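Local coordinates for nitrite oxidoreductase subunit A (PDB 7B04), which belongs to the molybdopterin oxidoreductase family as a NarG-like subunit and holds a molybdenum atom, two MD1 ligands and an iron/sulfur cluster, at residues G638-M642 with G1086-H1092; S1064-L1070 with H1092-V1097. All blocks are in the same frame, centred on the assembly; numbering follows the deposited sequence.

Contact 1 of 2, residues G638-M642 with G1086-H1092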
loop_
_atom_site.group_PDB
_atom_site.type_symbol
_atom_site.label_atom_id
_atom_site.label_comp_id
_atom_site.label_asym_id
_atom_site.label_seq_id
_atom_site.Cartn_x
_atom_site.Cartn_y
_atom_site.Cartn_z
ATOM N N GLY B 638 10.707 -37.264 0.156
ATOM C CA GLY B 638 10.939 -38.076 -1.017
ATOM C C GLY B 638 12.302 -37.809 -1.625
ATOM O O GLY B 638 12.891 -36.741 -1.458
ATOM N N LYS B 639 12.812 -38.809 -2.347
ATOM C CA LYS B 639 14.124 -38.663 -2.972
ATOM C C LYS B 639 14.120 -37.535 -3.994
ATOM O O LYS B 639 15.120 -36.825 -4.151
ATOM C CB LYS B 639 14.560 -39.976 -3.620
ATOM C CG LYS B 639 13.477 -41.031 -3.695
ATOM C CD LYS B 639 13.947 -42.235 -4.494
ATOM N N THR B 640 13.001 -37.356 -4.700
ATOM C CA THR B 640 12.910 -36.281 -5.681
ATOM C C THR B 640 13.042 -34.916 -5.018
ATOM O O THR B 640 13.508 -33.962 -5.652
ATOM C CB THR B 640 11.589 -36.371 -6.445
ATOM O OG1 THR B 640 11.245 -37.747 -6.647
ATOM C CG2 THR B 640 11.699 -35.679 -7.794
ATOM N N HIS B 641 12.652 -34.806 -3.749
ATOM C CA HIS B 641 12.680 -33.551 -3.012
ATOM C C HIS B 641 13.966 -33.352 -2.214
ATOM O O HIS B 641 14.060 -32.383 -1.456
ATOM C CB HIS B 641 11.499 -33.485 -2.035
ATOM C CG HIS B 641 10.149 -33.632 -2.671
ATOM N ND1 HIS B 641 9.273 -32.577 -2.805
ATOM C CD2 HIS B 641 9.520 -34.712 -3.189
ATOM C CE1 HIS B 641 8.164 -32.999 -3.388
ATOM N NE2 HIS B 641 8.290 -34.291 -3.633
ATOM N N MET B 642 14.953 -34.230 -2.367
ATOM C CA MET B 642 16.076 -34.240 -1.431
ATOM C C MET B 642 16.969 -33.022 -1.648
ATOM O O MET B 642 17.405 -32.769 -2.777
ATOM C CB MET B 642 16.887 -35.525 -1.575
ATOM C CG MET B 642 17.880 -35.757 -0.447
ATOM S SD MET B 642 17.092 -35.816 1.176
ATOM C CE MET B 642 16.214 -37.374 1.082
ATOM N N GLY B 1086 6.586 -36.864 -8.888
ATOM C CA GLY B 1086 7.405 -36.338 -7.794
ATOM C C GLY B 1086 7.591 -34.845 -7.852
ATOM O O GLY B 1086 6.856 -34.183 -8.541
ATOM N N PHE B 1087 8.586 -34.362 -7.130
ATOM C CA PHE B 1087 8.849 -32.919 -6.961
ATOM C C PHE B 1087 9.237 -32.198 -8.243
ATOM O O PHE B 1087 9.925 -32.734 -9.082
ATOM C CB PHE B 1087 9.918 -32.741 -5.885
ATOM C CG PHE B 1087 10.912 -31.633 -6.085
ATOM C CD1 PHE B 1087 11.804 -31.657 -7.133
ATOM C CD2 PHE B 1087 10.991 -30.597 -5.187
ATOM C CE1 PHE B 1087 12.726 -30.642 -7.304
ATOM C CE2 PHE B 1087 11.912 -29.588 -5.359
ATOM C CZ PHE B 1087 12.771 -29.609 -6.418
ATOM N N GLU B 1088 8.699 -30.992 -8.367
ATOM C CA GLU B 1088 9.077 -30.005 -9.387
ATOM C C GLU B 1088 9.207 -28.707 -8.614
ATOM O O GLU B 1088 8.245 -28.368 -7.952
ATOM C CB GLU B 1088 7.923 -29.759 -10.337
ATOM C CG GLU B 1088 8.126 -28.523 -11.172
ATOM C CD GLU B 1088 8.252 -28.932 -12.605
ATOM O OE1 GLU B 1088 9.026 -28.342 -13.324
ATOM O OE2 GLU B 1088 7.601 -29.866 -12.954
ATOM N N ALA B 1089 10.333 -28.012 -8.711
ATOM C CA ALA B 1089 10.443 -26.753 -7.979
ATOM C C ALA B 1089 9.339 -25.819 -8.454
ATOM O O ALA B 1089 9.070 -25.709 -9.656
ATOM C CB ALA B 1089 11.823 -26.124 -8.141
ATOM N N ASP B 1090 8.655 -25.194 -7.498
ATOM C CA ASP B 1090 7.485 -24.351 -7.714
ATOM C C ASP B 1090 6.287 -25.158 -8.200
ATOM O O ASP B 1090 5.308 -24.569 -8.672
ATOM C CB ASP B 1090 7.778 -23.187 -8.665
ATOM C CG ASP B 1090 9.025 -22.391 -8.248
ATOM O OD1 ASP B 1090 9.361 -22.390 -7.043
ATOM O OD2 ASP B 1090 9.651 -21.738 -9.109
ATOM N N ASN B 1091 6.342 -26.495 -8.122
ATOM C CA ASN B 1091 5.230 -27.362 -8.513
ATOM C C ASN B 1091 5.358 -28.662 -7.734
ATOM O O ASN B 1091 6.068 -29.567 -8.177
ATOM C CB ASN B 1091 5.262 -27.634 -10.001
ATOM C CG ASN B 1091 3.961 -28.179 -10.522
ATOM O OD1 ASN B 1091 2.896 -27.938 -9.955
ATOM N ND2 ASN B 1091 4.035 -28.909 -11.626
ATOM N N HIS B 1092 4.569 -28.806 -6.672
ATOM C CA HIS B 1092 4.625 -29.930 -5.740
ATOM C C HIS B 1092 5.984 -30.038 -5.042
ATOM O O HIS B 1092 6.773 -30.974 -5.251
ATOM C CB HIS B 1092 4.321 -31.248 -6.423
ATOM C CG HIS B 1092 4.154 -32.372 -5.451
ATOM N ND1 HIS B 1092 3.328 -32.268 -4.351
ATOM C CD2 HIS B 1092 4.785 -33.566 -5.341
ATOM C CE1 HIS B 1092 3.402 -33.379 -3.645
ATOM N NE2 HIS B 1092 4.280 -34.179 -4.223
#
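H641 meets F1087 over a face and H1092 at its edge, and the three rings form a small buried aromatic cluster where two loops meet. The F1087 side chain leaves the backbone over one face of the H641 imidazole, with CB above the ring, and the phenyl edge is turned toward that face. This is an offset edge-to-face pair, with centroids 5.2 Å apart and planes inclined at 70°. H641 in turn directs its own edge, around CE1 and NE2, toward the face of H1092 in a second offset edge-to-face pair, almost perpendicular at 84° and 5.3 Å between centroids. T640 CG2, anti to the backbone N, lies along the F1087 backbone and 3.9 Å from F1087 CB, while T640 O approaches F1087 CD1 obliquely.

The second shell holds both loops in shape. The 638-642 loop, which leads into strand 648-652, turns back on itself through a bond from H641 N to G638 O of 3.0 Å, and D1071 takes T640 OG1 and K639 N on its two carboxylate oxygens. Across from it, the chain after F1087 reverses in a type II turn, with N1091 N bonded to E1088 O at 2.7 Å, which brings H1092 back beside H641.

No hydrogen bond joins the two segments, and what holds them is ring packing and van der Waals contact, with backbone carbonyls against ring carbons. H641 ND1 lies at the edge of the F1087 ring, 3.5 Å from F1087 CD2. NE2 probably carries the proton, for its polar partner is an acceptor outside the two segments, the carbonyl O of L1070.

Contact 2 of 2, residues S1064-L1070 with H1092-V1097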
loop_
_atom_site.group_PDB
_atom_site.type_symbol
_atom_site.label_atom_id
_atom_site.label_comp_id
_atom_site.label_asym_id
_atom_site.label_seq_id
_atom_site.Cartn_x
_atom_site.Cartn_y
_atom_site.Cartn_z
ATOM N N SER B 1064 7.741 -28.819 7.736
ATOM C CA SER B 1064 8.027 -29.744 6.638
ATOM C C SER B 1064 6.824 -30.658 6.426
ATOM O O SER B 1064 6.628 -31.624 7.164
ATOM C CB SER B 1064 9.289 -30.546 6.930
ATOM O OG SER B 1064 9.666 -31.315 5.803
ATOM N N MET B 1065 6.027 -30.369 5.403
ATOM C CA MET B 1065 4.827 -31.157 5.132
ATOM C C MET B 1065 5.181 -32.498 4.504
ATOM O O MET B 1065 5.844 -32.523 3.463
ATOM C CB MET B 1065 3.893 -30.414 4.198
ATOM C CG MET B 1065 3.085 -29.359 4.871
ATOM S SD MET B 1065 4.126 -27.976 5.320
ATOM C CE MET B 1065 2.849 -26.767 5.533
ATOM N N PRO B 1066 4.765 -33.621 5.091
ATOM C CA PRO B 1066 4.875 -34.895 4.366
ATOM C C PRO B 1066 4.059 -34.916 3.084
ATOM O O PRO B 1066 4.456 -35.576 2.115
ATOM C CB PRO B 1066 4.358 -35.923 5.384
ATOM C CG PRO B 1066 4.471 -35.245 6.716
ATOM C CD PRO B 1066 4.219 -33.796 6.446
ATOM N N MET B 1067 2.926 -34.208 3.051
ATOM C CA MET B 1067 2.069 -34.180 1.869
ATOM C C MET B 1067 2.692 -33.429 0.698
ATOM O O MET B 1067 2.233 -33.592 -0.438
ATOM C CB MET B 1067 0.718 -33.552 2.216
ATOM C CG MET B 1067 -0.197 -34.450 3.028
ATOM S SD MET B 1067 -0.691 -35.928 2.123
ATOM C CE MET B 1067 -1.730 -35.217 0.850
ATOM N N HIS B 1068 3.715 -32.613 0.941
ATOM C CA HIS B 1068 4.321 -31.792 -0.100
ATOM C C HIS B 1068 5.613 -32.386 -0.638
ATOM O O HIS B 1068 6.290 -31.740 -1.445
ATOM C CB HIS B 1068 4.596 -30.382 0.430
ATOM C CG HIS B 1068 3.371 -29.645 0.872
ATOM N ND1 HIS B 1068 3.427 -28.422 1.507
ATOM C CD2 HIS B 1068 2.057 -29.958 0.775
ATOM C CE1 HIS B 1068 2.201 -28.014 1.780
ATOM N NE2 HIS B 1068 1.352 -28.928 1.349
ATOM N N GLN B 1069 5.973 -33.595 -0.214
ATOM C CA GLN B 1069 7.258 -34.204 -0.535
ATOM C C GLN B 1069 7.069 -35.596 -1.123
ATOM O O GLN B 1069 7.836 -36.522 -0.844
ATOM C CB GLN B 1069 8.163 -34.229 0.693
ATOM C CG GLN B 1069 8.135 -32.912 1.460
ATOM C CD GLN B 1069 9.201 -32.806 2.524
ATOM O OE1 GLN B 1069 10.238 -33.451 2.443
ATOM N NE2 GLN B 1069 8.945 -31.987 3.535
ATOM N N LEU B 1070 6.055 -35.757 -1.970
ATOM C CA LEU B 1070 5.729 -37.053 -2.543
ATOM C C LEU B 1070 6.607 -37.367 -3.748
ATOM O O LEU B 1070 7.069 -36.473 -4.463
ATOM C CB LEU B 1070 4.265 -37.096 -2.984
ATOM C CG LEU B 1070 3.163 -36.810 -1.968
ATOM C CD1 LEU B 1070 1.812 -37.182 -2.553
ATOM C CD2 LEU B 1070 3.416 -37.565 -0.679
ATOM N N HIS B 1092 4.569 -28.806 -6.672
ATOM C CA HIS B 1092 4.625 -29.930 -5.740
ATOM C C HIS B 1092 5.984 -30.038 -5.042
ATOM O O HIS B 1092 6.773 -30.974 -5.251
ATOM C CB HIS B 1092 4.321 -31.248 -6.423
ATOM C CG HIS B 1092 4.154 -32.372 -5.451
ATOM N ND1 HIS B 1092 3.328 -32.268 -4.351
ATOM C CD2 HIS B 1092 4.785 -33.566 -5.341
ATOM C CE1 HIS B 1092 3.402 -33.379 -3.645
ATOM N NE2 HIS B 1092 4.280 -34.179 -4.223
ATOM N N CYS B 1093 6.265 -29.045 -4.211
ATOM C CA CYS B 1093 7.309 -29.140 -3.204
ATOM C C CYS B 1093 6.808 -28.384 -1.976
ATOM O O CYS B 1093 5.629 -28.007 -1.894
ATOM C CB CYS B 1093 8.664 -28.666 -3.763
ATOM S SG CYS B 1093 8.741 -27.002 -4.394
ATOM N N ILE B 1094 7.692 -28.229 -0.985
ATOM C CA ILE B 1094 7.289 -27.674 0.307
ATOM C C ILE B 1094 6.720 -26.278 0.126
ATOM O O ILE B 1094 7.337 -25.408 -0.505
ATOM C CB ILE B 1094 8.460 -27.626 1.299
ATOM C CG1 ILE B 1094 8.810 -29.008 1.836
ATOM C CG2 ILE B 1094 8.095 -26.771 2.478
ATOM C CD1 ILE B 1094 9.755 -28.953 3.067
ATOM N N ASN B 1095 5.540 -26.055 0.701
ATOM C CA ASN B 1095 4.850 -24.770 0.657
ATOM C C ASN B 1095 4.867 -24.197 2.067
ATOM O O ASN B 1095 4.126 -24.656 2.942
ATOM C CB ASN B 1095 3.423 -24.942 0.161
ATOM C CG ASN B 1095 2.967 -23.779 -0.685
ATOM O OD1 ASN B 1095 3.453 -23.577 -1.798
ATOM N ND2 ASN B 1095 2.038 -22.991 -0.157
ATOM N N THR B 1096 5.740 -23.221 2.297
ATOM C CA THR B 1096 5.995 -22.744 3.648
ATOM C C THR B 1096 4.757 -22.084 4.243
ATOM O O THR B 1096 3.942 -21.469 3.540
ATOM C CB THR B 1096 7.147 -21.761 3.660
ATOM O OG1 THR B 1096 6.724 -20.538 3.047
ATOM C CG2 THR B 1096 8.348 -22.356 2.942
ATOM N N VAL B 1097 4.624 -22.221 5.559
ATOM C CA VAL B 1097 3.457 -21.722 6.284
ATOM C C VAL B 1097 3.887 -20.848 7.455
ATOM O O VAL B 1097 4.310 -21.370 8.498
ATOM C CB VAL B 1097 2.597 -22.899 6.763
ATOM C CG1 VAL B 1097 1.843 -23.449 5.598
ATOM C CG2 VAL B 1097 3.476 -23.998 7.416
#
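N1095 and H1068 join two irregular segments, 1064-1070 and 1092-1097. Both lie in the long excursion between strands 1015-1018 and 1102-1109 of the C-terminal six-stranded sheet, which is consistent with the double-psi barrel of molybdopterin oxidoreductases. N1095 N donates to H1068 ND1 at 3.3 Å with an N-H...N angle of 154°, tilted 32° from the imidazole plane. With ND1 accepting, NE2, which probably carries the hydrogen, is hydrogen-bonded to T536 OG1. M1065 CB packs over one face of the same ring, toward its rim.

A second histidine also accepts: L1070 N donates to H1092 NE2 at 3.3 Å, a more bent bond at 136°, again tilted from the ring plane. L1070 CB sits at the edge of that imidazole, while H1068 O stands over one of its faces. This carbonyl also receives a CA-H...O contact from C1093 CA, 3.3 Å away.

The amide of Q1069 is held through OE1, bonded to T637 OG1. Its NE2 lies against S1064 OG, modelled too close for the distance to be trusted, and donates weakly to M1065 O. Extended beyond CG, the Q1069 side chain carries this amide across I1094, whose CD1 also lies 3.6 Å from S1064 OG. Farther along, M1065 and V1097 meet tip to tip, with M1065 CE 3.4 Å from V1097 CG2.

H1092 belongs to both contacts, whose centres lie 9 Å apart, and the 1086-1097 chain passes from one into the other. They are also linked directly: H641 NE2 of contact 1 reaches L1070 O of contact 2 at 2.6 Å, and G638 N probably bonds Q1069 O at 3.1 Å. L1070 thus offers its carbonyl to H641 and its N-H to H1092, giving the two neighbouring histidines opposite roles, donor and acceptor. Contact 2 is the one that approaches the cofactors, for the N1095 side chain is about 8 Å from a bound MD1 and about 9 Å from the molybdenum atom. Neither distance is direct coordination.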